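Local coordinates for conserved hypothetical protein (Pyrococcus furiosus, PDB 1Y81) that is of unknown function but binds coenzyme A in a Rossmann-like CoA-binding domain, at residues A[17-22]-A[74-79]. Sequence-based numbering, arbitrary orientation.
Sequences IALVGA and VFVVPP. With COA (coenzyme A), chain C.
Val74 spreads its two methyls toward Ile17 and Leu19, two residues apart on the adjacent strand: CG2 meets Ile17 CG2 at 3.7 Å, while CG1, anti to its own backbone N (chi1 174°), meets Leu19 CD1. Beta-branched Val74 and Ile17 suit strands, and the longer Leu19 carries its CD1 across; helix 29-39 covers Ile17 and Leu19 on this face. On the other face Val20 CB sits 4.3 Å above the Phe75 ring plane, near the rim, and Val20 CG1 approaches Phe75 CD1 obliquely (4.2 Å); Val85 of helix 79-91 touches both residues. Val20 CG1 also lies 3.9 Å from Val77 CG1 and 3.9 Å from C2A of the coenzyme A adenine, so one small methyl serves both core and pocket.

Between the faces runs a parallel ladder. Val74 N donates to Ala18 O and Val74 O accepts from Val20 N, both at 2.8 Å; beyond the strand end Val76 N still binds Val20 O, nearly straight (167°). Val20 and Gly21 are central in a type II turn, Leu19 to Ala22. At Gly21 (phi 98°) a CB would jam against Val20 O and clash with Val76 O and Val77 CG1. The bare CA instead approaches the ribose O4B to 3.2 Å, with Val77 CG1 close to the same oxygen. Pro78, N-cap of the following helix, brings ring carbons CG and CD close to phosphate oxygen O1A. The chain leaves 16-20 through helix 29-39 for 43-47 on one side, and 72-75 through helix 79-91 for 96-99 on the other; coenzyme A lies at this topological switch point, as in Rossmann-like folds.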
loop_
_atom_site.group_PDB
_atom_site.type_symbol
_atom_site.label_atom_id
_atom_site.label_comp_id
_atom_site.label_asym_id
_atom_site.label_seq_id
_atom_site.Cartn_x
_atom_site.Cartn_y
_atom_site.Cartn_z
ATOM N N ILE A 17 3.416 -5.098 6.366
ATOM C CA ILE A 17 2.709 -4.593 5.195
ATOM C C ILE A 17 2.413 -3.101 5.371
ATOM O O ILE A 17 1.801 -2.716 6.371
ATOM C CB ILE A 17 1.354 -5.356 5.015
ATOM C CG1 ILE A 17 1.596 -6.870 4.788
ATOM C CG2 ILE A 17 0.482 -4.691 3.904
ATOM C CD1 ILE A 17 0.336 -7.716 4.751
ATOM N N ALA A 18 2.845 -2.277 4.423
ATOM C CA ALA A 18 2.402 -0.862 4.388
ATOM C C ALA A 18 1.130 -0.725 3.545
ATOM O O ALA A 18 0.983 -1.400 2.525
ATOM C CB ALA A 18 3.465 0.039 3.868
ATOM N N LEU A 19 0.227 0.156 3.970
ATOM C CA LEU A 19 -1.073 0.289 3.294
ATOM C C LEU A 19 -1.308 1.727 2.833
ATOM O O LEU A 19 -1.720 2.599 3.634
ATOM C CB LEU A 19 -2.215 -0.201 4.210
ATOM C CG LEU A 19 -3.627 -0.140 3.612
ATOM C CD1 LEU A 19 -3.732 -0.991 2.294
ATOM C CD2 LEU A 19 -4.694 -0.553 4.651
ATOM N N VAL A 20 -1.054 1.965 1.546
ATOM C CA VAL A 20 -1.180 3.291 0.945
ATOM C C VAL A 20 -2.673 3.515 0.639
ATOM O O VAL A 20 -3.260 2.770 -0.135
ATOM C CB VAL A 20 -0.326 3.438 -0.348
ATOM C CG1 VAL A 20 -0.657 4.773 -1.083
ATOM C CG2 VAL A 20 1.191 3.345 -0.032
ATOM N N GLY A 21 -3.262 4.542 1.267
ATOM C CA GLY A 21 -4.701 4.769 1.192
ATOM C C GLY A 21 -5.469 4.235 2.384
ATOM O O GLY A 21 -6.708 4.255 2.383
ATOM N N ALA A 22 -4.750 3.764 3.416
ATOM C CA ALA A 22 -5.389 3.406 4.688
ATOM C C ALA A 22 -6.241 4.583 5.133
ATOM O O ALA A 22 -5.863 5.704 4.924
ATOM C CB ALA A 22 -4.343 3.112 5.762
ATOM N N VAL A 74 0.918 -2.226 -0.148
ATOM C CA VAL A 74 -0.412 -2.448 -0.739
ATOM C C VAL A 74 -1.062 -1.074 -1.085
ATOM O O VAL A 74 -1.122 -0.175 -0.240
ATOM C CB VAL A 74 -1.340 -3.332 0.200
ATOM C CG1 VAL A 74 -2.794 -3.437 -0.345
ATOM C CG2 VAL A 74 -0.747 -4.751 0.416
ATOM N N PHE A 75 -1.529 -0.925 -2.331
ATOM C CA PHE A 75 -2.105 0.339 -2.808
ATOM C C PHE A 75 -3.621 0.243 -2.928
ATOM O O PHE A 75 -4.142 -0.644 -3.631
ATOM C CB PHE A 75 -1.559 0.715 -4.191
ATOM C CG PHE A 75 -0.108 1.118 -4.199
ATOM C CD1 PHE A 75 0.250 2.436 -4.483
ATOM C CD2 PHE A 75 0.897 0.175 -3.927
ATOM C CE1 PHE A 75 1.605 2.814 -4.496
ATOM C CE2 PHE A 75 2.250 0.551 -3.925
ATOM C CZ PHE A 75 2.594 1.856 -4.219
ATOM N N VAL A 76 -4.325 1.142 -2.246
ATOM C CA VAL A 76 -5.773 1.260 -2.413
ATOM C C VAL A 76 -6.173 2.751 -2.678
ATOM O O VAL A 76 -7.113 3.306 -2.068
ATOM C CB VAL A 76 -6.520 0.572 -1.234
ATOM C CG1 VAL A 76 -6.336 1.352 0.061
ATOM C CG2 VAL A 76 -8.014 0.352 -1.553
ATOM N N VAL A 77 -5.433 3.384 -3.599
ATOM C CA VAL A 77 -5.660 4.765 -4.025
ATOM C C VAL A 77 -5.899 4.783 -5.554
ATOM O O VAL A 77 -5.502 3.827 -6.235
ATOM C CB VAL A 77 -4.444 5.700 -3.683
ATOM C CG1 VAL A 77 -4.266 5.805 -2.192
ATOM C CG2 VAL A 77 -3.122 5.189 -4.327
ATOM N N PRO A 78 -6.535 5.860 -6.078
ATOM C CA PRO A 78 -6.724 5.973 -7.548
ATOM C C PRO A 78 -5.379 5.903 -8.294
ATOM O O PRO A 78 -4.355 6.322 -7.753
ATOM C CB PRO A 78 -7.362 7.350 -7.715
ATOM C CG PRO A 78 -7.998 7.653 -6.412
ATOM C CD PRO A 78 -7.113 7.022 -5.371
ATOM N N PRO A 79 -5.374 5.334 -9.521
ATOM C CA PRO A 79 -4.123 5.116 -10.285
ATOM C C PRO A 79 -3.249 6.355 -10.506
ATOM O O PRO A 79 -2.025 6.230 -10.544
ATOM C CB PRO A 79 -4.602 4.536 -11.634
ATOM C CG PRO A 79 -6.092 4.560 -11.605
ATOM C CD PRO A 79 -6.570 4.799 -10.214
HETATM N N1A COA C . -0.956 8.722 -0.070
HETATM C C2A COA C . -1.734 7.973 0.776
HETATM N N3A COA C . -3.103 8.041 0.699
HETATM C C4A COA C . -3.689 8.885 -0.191
HETATM C C5A COA C . -2.927 9.663 -1.060
HETATM C C6A COA C . -1.543 9.579 -0.998
HETATM N N6A COA C . -0.794 10.314 -1.806
HETATM N N7A COA C . -3.780 10.372 -1.841
HETATM C C8A COA C . -5.049 10.051 -1.484
HETATM N N9A COA C . -5.000 9.139 -0.465
HETATM C C1B COA C . -6.124 8.528 0.277
HETATM C C2B COA C . -7.430 9.311 0.138
HETATM O O2B COA C . -7.417 10.596 0.808
HETATM C C3B COA C . -8.386 8.251 0.701
HETATM O O3B COA C . -8.427 8.238 2.116
HETATM P P3B COA C . -9.479 9.170 2.936
HETATM O O7A COA C . -8.781 9.861 4.070
HETATM O O8A COA C . -10.541 8.253 3.432
HETATM O O9A COA C . -9.954 10.256 2.020
HETATM C C4B COA C . -7.777 6.912 0.264
HETATM O O4B COA C . -6.417 7.196 -0.103
HETATM C C5B COA C . -8.531 6.257 -0.910
HETATM O O5B COA C . -8.560 7.182 -1.977
HETATM P P1A COA C . -9.948 7.613 -2.670
HETATM O O1A COA C . -9.704 8.754 -3.628
HETATM O O2A COA C . -10.987 7.882 -1.604
HETATM O O3A COA C . -10.258 6.276 -3.510
HETATM P P2A COA C . -11.490 5.279 -3.253
HETATM O O4A COA C . -12.788 5.977 -3.573
HETATM O O5A COA C . -11.528 4.648 -1.909
HETATM O O6A COA C . -11.210 4.126 -4.323
HETATM C CBP COA C . -9.857 2.591 -5.588
HETATM C CCP COA C . -10.056 3.309 -4.235
HETATM C CDP COA C . -8.589 1.737 -5.463
HETATM C CEP COA C . -9.629 3.623 -6.690
HETATM C CAP COA C . -11.099 1.742 -5.946
HETATM O OAP COA C . -10.961 1.175 -7.237
HETATM C C9P COA C . -11.194 0.666 -4.901
HETATM O O9P COA C . -11.984 0.899 -3.777
HETATM N N8P COA C . -10.453 -0.431 -5.105
HETATM C C7P COA C . -10.317 -1.547 -4.178
HETATM C C6P COA C . -11.446 -2.506 -4.197
HETATM C C5P COA C . -11.108 -3.629 -3.259
HETATM O O5P COA C . -10.165 -3.569 -2.435
HETATM N N4P COA C . -11.931 -4.633 -3.417
HETATM C C3P COA C . -11.912 -5.867 -2.701
HETATM C C2P COA C . -11.851 -7.039 -3.680
HETATM S S1P COA C . -10.284 -7.021 -4.612
#